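Local coordinates for solute-binding protein (Thermoactinomyces vulgaris, PDB 2ZYM), which probably binds cyclodextrins and related malto-oligosaccharides at the outer face of the membrane as the receptor of a sugar-uptake system, at residues Q95-D100 against G119-L124; A132-K137 against A243-G248. All blocks are in the same frame, centred on the assembly; numbering follows the deposited sequence.

Contact 1: Q95-D100 against G119-L124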
# COMPACT_ATOMS: atom_id res chain seq x y z
N GLN A 95 9.35 -17.48 6.74
CA GLN A 95 9.90 -18.64 6.05
C GLN A 95 9.20 -18.83 4.70
O GLN A 95 8.02 -18.48 4.57
CB GLN A 95 9.77 -19.90 6.92
CG GLN A 95 8.36 -20.21 7.40
CD GLN A 95 8.28 -21.50 8.21
OE1 GLN A 95 7.92 -21.47 9.39
NE2 GLN A 95 8.60 -22.62 7.58
N PRO A 96 9.92 -19.37 3.70
CA PRO A 96 9.27 -19.63 2.41
C PRO A 96 8.11 -20.63 2.54
O PRO A 96 8.11 -21.47 3.44
CB PRO A 96 10.39 -20.22 1.55
CG PRO A 96 11.46 -20.62 2.50
CD PRO A 96 11.34 -19.73 3.68
N ILE A 97 7.14 -20.52 1.64
CA ILE A 97 5.94 -21.35 1.69
C ILE A 97 5.98 -22.48 0.65
O ILE A 97 6.51 -22.30 -0.45
CB ILE A 97 4.65 -20.51 1.55
CG1 ILE A 97 4.68 -19.62 0.31
CG2 ILE A 97 4.45 -19.63 2.78
CD1 ILE A 97 3.66 -20.00 -0.73
N GLN A 98 5.44 -23.63 1.02
CA GLN A 98 5.49 -24.82 0.17
C GLN A 98 4.13 -25.12 -0.42
O GLN A 98 3.24 -25.63 0.27
CB GLN A 98 6.03 -26.03 0.94
CG GLN A 98 7.08 -25.70 2.00
CD GLN A 98 8.13 -24.70 1.54
OE1 GLN A 98 8.55 -24.69 0.38
NE2 GLN A 98 8.57 -23.85 2.46
N VAL A 99 3.99 -24.79 -1.69
CA VAL A 99 2.73 -24.95 -2.40
C VAL A 99 2.99 -25.57 -3.77
O VAL A 99 4.08 -25.43 -4.33
CB VAL A 99 1.97 -23.60 -2.55
CG1 VAL A 99 1.49 -23.10 -1.20
CG2 VAL A 99 2.85 -22.55 -3.23
N ASP A 100 1.98 -26.27 -4.30
CA ASP A 100 2.07 -26.88 -5.62
C ASP A 100 2.16 -25.81 -6.71
O ASP A 100 1.75 -24.66 -6.51
CB ASP A 100 0.88 -27.80 -5.88
CG ASP A 100 0.98 -29.13 -5.14
OD1 ASP A 100 1.98 -29.36 -4.42
OD2 ASP A 100 0.05 -29.95 -5.28
N GLY A 119 14.83 -15.69 -4.71
CA GLY A 119 14.38 -16.89 -5.44
C GLY A 119 13.37 -17.74 -4.70
O GLY A 119 13.03 -18.84 -5.15
N LYS A 120 12.88 -17.25 -3.56
CA LYS A 120 11.96 -18.00 -2.72
C LYS A 120 10.63 -17.26 -2.60
O LYS A 120 10.60 -16.04 -2.49
CB LYS A 120 12.56 -18.22 -1.34
CG LYS A 120 13.78 -19.12 -1.32
CD LYS A 120 14.48 -19.08 0.02
CE LYS A 120 15.17 -20.39 0.36
NZ LYS A 120 16.09 -20.88 -0.71
N LEU A 121 9.53 -18.02 -2.63
CA LEU A 121 8.19 -17.46 -2.49
C LEU A 121 7.77 -17.42 -1.02
O LEU A 121 7.83 -18.43 -0.32
CB LEU A 121 7.17 -18.27 -3.31
CG LEU A 121 5.71 -17.82 -3.32
CD1 LEU A 121 5.52 -16.52 -4.08
CD2 LEU A 121 4.84 -18.91 -3.91
N TYR A 122 7.35 -16.24 -0.57
CA TYR A 122 7.07 -16.02 0.85
C TYR A 122 5.60 -15.83 1.20
O TYR A 122 5.24 -15.74 2.37
CB TYR A 122 7.92 -14.86 1.39
CG TYR A 122 9.34 -15.27 1.65
CD1 TYR A 122 10.32 -15.16 0.65
CD2 TYR A 122 9.72 -15.81 2.88
CE1 TYR A 122 11.63 -15.56 0.88
CE2 TYR A 122 11.03 -16.20 3.12
CZ TYR A 122 11.97 -16.08 2.12
OH TYR A 122 13.27 -16.47 2.36
N GLY A 123 4.74 -15.79 0.18
CA GLY A 123 3.32 -15.67 0.43
C GLY A 123 2.43 -15.87 -0.78
O GLY A 123 2.91 -16.07 -1.90
N LEU A 124 1.13 -15.83 -0.53
CA LEU A 124 0.12 -15.84 -1.58
C LEU A 124 -0.64 -14.52 -1.49
O LEU A 124 -0.98 -14.06 -0.40
CB LEU A 124 -0.82 -17.04 -1.44
CG LEU A 124 -0.23 -18.45 -1.59
CD1 LEU A 124 -1.30 -19.50 -1.35
CD2 LEU A 124 0.44 -18.67 -2.95
O HOH W 1 6.31 -16.27 4.47
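The Gln95 carbonyl carbon and the nitrogen of Pro96 lie against Tyr122, whose CE2 reaches to 3.4 Å from Pro96 N. The CB of Tyr122 points away from 95-100, but with CG beside its own backbone N (chi1 -78°) the ring swings back along the Gln95-Pro96 peptide, with Pro96 CA over one face. The pyrrolidine ring and the phenol lie alongside each other, pointing the same way, with Pro96 CD 3.6 Å from Tyr122 CE2. A water sits in the ring plane at the tyrosine's edge, 2.8 Å from Gln95 O; its approach to Tyr122 O is modelled too short to be trusted. Leu85 and Val89 of helix 85-90 also touch the tyrosine side chain. Cutting Tyr122 back to an alanine removes the ring, and Pro96 CD would probably lose its flat partner, with a gap opening between this peptide and helix 85-90.

Ile97 makes the direct hydrogen bond: its N-H meets Leu121 O at 2.9 Å with an N-H...O angle of 166°. Ile97 CG1, placed between its own N and carbonyl carbon (chi1 54°), passes 3.4 Å from that same Leu121 O. This carries CD1 obliquely across the leucine, 3.6 Å from Leu121 CD2, and on to Leu124 CD2 at 4.1 Å. Met300 of helix 293-303 touches both Ile97 and Leu124. Further along, Val99 turns toward 119-124 and sets CG2 4.2 Å from Leu121 CD2, with Lys104 against both residues.

A single, nearly straight direct backbone bond pins the loop to the strand at Leu121, while the remaining direct adhesion is largely apolar, consistent with a loop laid onto the strand rather than paired with it as a regular sheet neighbour.

Contact 2: A132-K137 against A243-G248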
# COMPACT_ATOMS: atom_id res chain seq x y z
N ALA A 132 -5.23 6.21 -6.84
CA ALA A 132 -5.75 6.84 -8.05
C ALA A 132 -6.48 8.10 -7.63
O ALA A 132 -6.43 8.48 -6.46
CB ALA A 132 -6.67 5.90 -8.79
N LEU A 133 -7.14 8.76 -8.57
CA LEU A 133 -7.99 9.89 -8.22
C LEU A 133 -9.39 9.37 -7.91
O LEU A 133 -10.08 8.88 -8.80
CB LEU A 133 -8.03 10.95 -9.33
CG LEU A 133 -8.63 12.31 -8.92
CD1 LEU A 133 -7.70 13.10 -8.01
CD2 LEU A 133 -9.01 13.14 -10.14
N ILE A 134 -9.77 9.45 -6.64
CA ILE A 134 -11.12 9.10 -6.21
C ILE A 134 -11.88 10.40 -6.02
O ILE A 134 -11.47 11.25 -5.22
CB ILE A 134 -11.11 8.25 -4.91
CG1 ILE A 134 -10.46 6.88 -5.14
CG2 ILE A 134 -12.53 8.03 -4.39
CD1 ILE A 134 -8.98 6.90 -5.11
N TYR A 135 -12.96 10.57 -6.77
CA TYR A 135 -13.71 11.82 -6.71
C TYR A 135 -15.18 11.64 -6.33
O TYR A 135 -15.76 10.57 -6.51
CB TYR A 135 -13.54 12.64 -8.00
CG TYR A 135 -14.01 11.98 -9.27
CD1 TYR A 135 -15.26 12.27 -9.82
CD2 TYR A 135 -13.19 11.07 -9.94
CE1 TYR A 135 -15.69 11.67 -11.00
CE2 TYR A 135 -13.62 10.46 -11.12
CZ TYR A 135 -14.86 10.77 -11.64
OH TYR A 135 -15.27 10.16 -12.80
N ASN A 136 -15.75 12.71 -5.79
CA ASN A 136 -17.16 12.79 -5.47
C ASN A 136 -17.90 13.30 -6.70
O ASN A 136 -17.79 14.47 -7.06
CB ASN A 136 -17.37 13.73 -4.27
CG ASN A 136 -18.81 13.78 -3.79
OD1 ASN A 136 -19.75 13.61 -4.57
ND2 ASN A 136 -18.98 14.01 -2.49
N LYS A 137 -18.65 12.40 -7.34
CA LYS A 137 -19.34 12.71 -8.60
C LYS A 137 -20.33 13.88 -8.50
O LYS A 137 -20.62 14.54 -9.50
CB LYS A 137 -20.05 11.48 -9.16
CG LYS A 137 -19.12 10.45 -9.79
CD LYS A 137 -19.90 9.45 -10.62
CE LYS A 137 -18.98 8.49 -11.35
NZ LYS A 137 -19.73 7.57 -12.25
N ALA A 243 -13.87 17.37 -2.94
CA ALA A 243 -14.22 16.96 -4.30
C ALA A 243 -13.43 15.75 -4.78
O ALA A 243 -13.99 14.85 -5.41
CB ALA A 243 -14.06 18.13 -5.27
N ALA A 244 -12.13 15.71 -4.48
CA ALA A 244 -11.27 14.63 -4.93
C ALA A 244 -10.13 14.33 -3.97
O ALA A 244 -9.57 15.23 -3.35
CB ALA A 244 -10.72 14.93 -6.33
N VAL A 245 -9.81 13.04 -3.84
CA VAL A 245 -8.63 12.61 -3.10
C VAL A 245 -7.72 11.72 -3.95
O VAL A 245 -8.17 11.14 -4.95
CB VAL A 245 -8.98 11.88 -1.75
CG1 VAL A 245 -9.80 12.78 -0.82
CG2 VAL A 245 -9.69 10.54 -2.00
N ILE A 246 -6.46 11.63 -3.56
CA ILE A 246 -5.55 10.62 -4.10
C ILE A 246 -5.46 9.52 -3.04
O ILE A 246 -4.83 9.71 -1.99
CB ILE A 246 -4.15 11.20 -4.43
CG1 ILE A 246 -4.27 12.36 -5.43
CG2 ILE A 246 -3.24 10.09 -4.97
CD1 ILE A 246 -3.00 13.20 -5.58
N ASN A 247 -6.11 8.40 -3.31
CA ASN A 247 -6.20 7.30 -2.35
C ASN A 247 -6.34 5.94 -3.05
O ASN A 247 -6.49 5.88 -4.27
CB ASN A 247 -7.36 7.53 -1.38
CG ASN A 247 -7.09 6.98 0.02
OD1 ASN A 247 -6.05 6.37 0.26
ND2 ASN A 247 -8.02 7.20 0.94
N GLY A 248 -6.30 4.86 -2.28
CA GLY A 248 -6.31 3.51 -2.83
C GLY A 248 -7.62 2.76 -2.69
O GLY A 248 -8.57 3.26 -2.08
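Leu133 and Tyr135 look to one face of this antiparallel ladder, where Ala244 and Ile246 stand across from them. Leu133 CG lies anti to its backbone N (chi1 -167°), which leans CD1 over the neighbouring strand to within 3.9 Å of Ala244 CB, diagonally rather than straight across. Tyr135 behaves differently: its CG sits between N and the carbonyl carbon (chi1 60°), the ring leads away from the neighbouring strand, and its CB alone rests on Ala244 CB, 4.0 Å away. Tyr135 CA and Ala244 CA are 4.1 Å apart, a close non-hydrogen-bonded pair.

On the reverse face Ala132, Ile134, Val245 and Asn247 gather. Ile134 CB meets Val245 CG2 at 4.0 Å, and Phe237 of helix 230-238 touches both residues, while Phe340 of helix 335-345 reaches Ala132 and Ile134.

The backbone evidence is consistent with this pairing. Ile134 and Val245 exchange two bonds, Ile134 N to Val245 O at 2.9 Å and Val245 N to Ile134 O at 2.8 Å, and Asn136 N reaches Ala243 O at 2.8 Å. The strands run 148° apart, so the ladder is twisted. At its sugar-side end the Asn247 amide is gripped by Tyr255 OH on ND2 and Tyr176 OH on OD1, and its side chain lies about 5 Å from a bound glucose unit.

Neighbouring strands 167-168 and 262-265 complete a mixed sheet with helices on both faces, the alpha/beta lobe architecture of periplasmic-type solute-binding proteins, whose sheet here ends beside the ligand cleft.

How the contacts relate
Followed from the N terminus, the chain first closes contact 1: 95-100 leaves strand 94-95, a short mostly helical excursion intervenes, and 119-124 returns as the start of strand 120-129. Strand 132-136 follows directly and opens contact 2, which closes only after a further 105 residues, rich in helix, when 243-248 arrives. The two closures are thus in series, neither nested nor crossing. They lie on opposite sides of the chain's centre, with centres 35 Å apart and nearest atoms about 18 Å apart. Contact 1 ties a loop to the sheet containing 278-287, contact 2 joins the central strands of the four-stranded sheet, and consecutive strands 120-129 and 132-136 link the two regions.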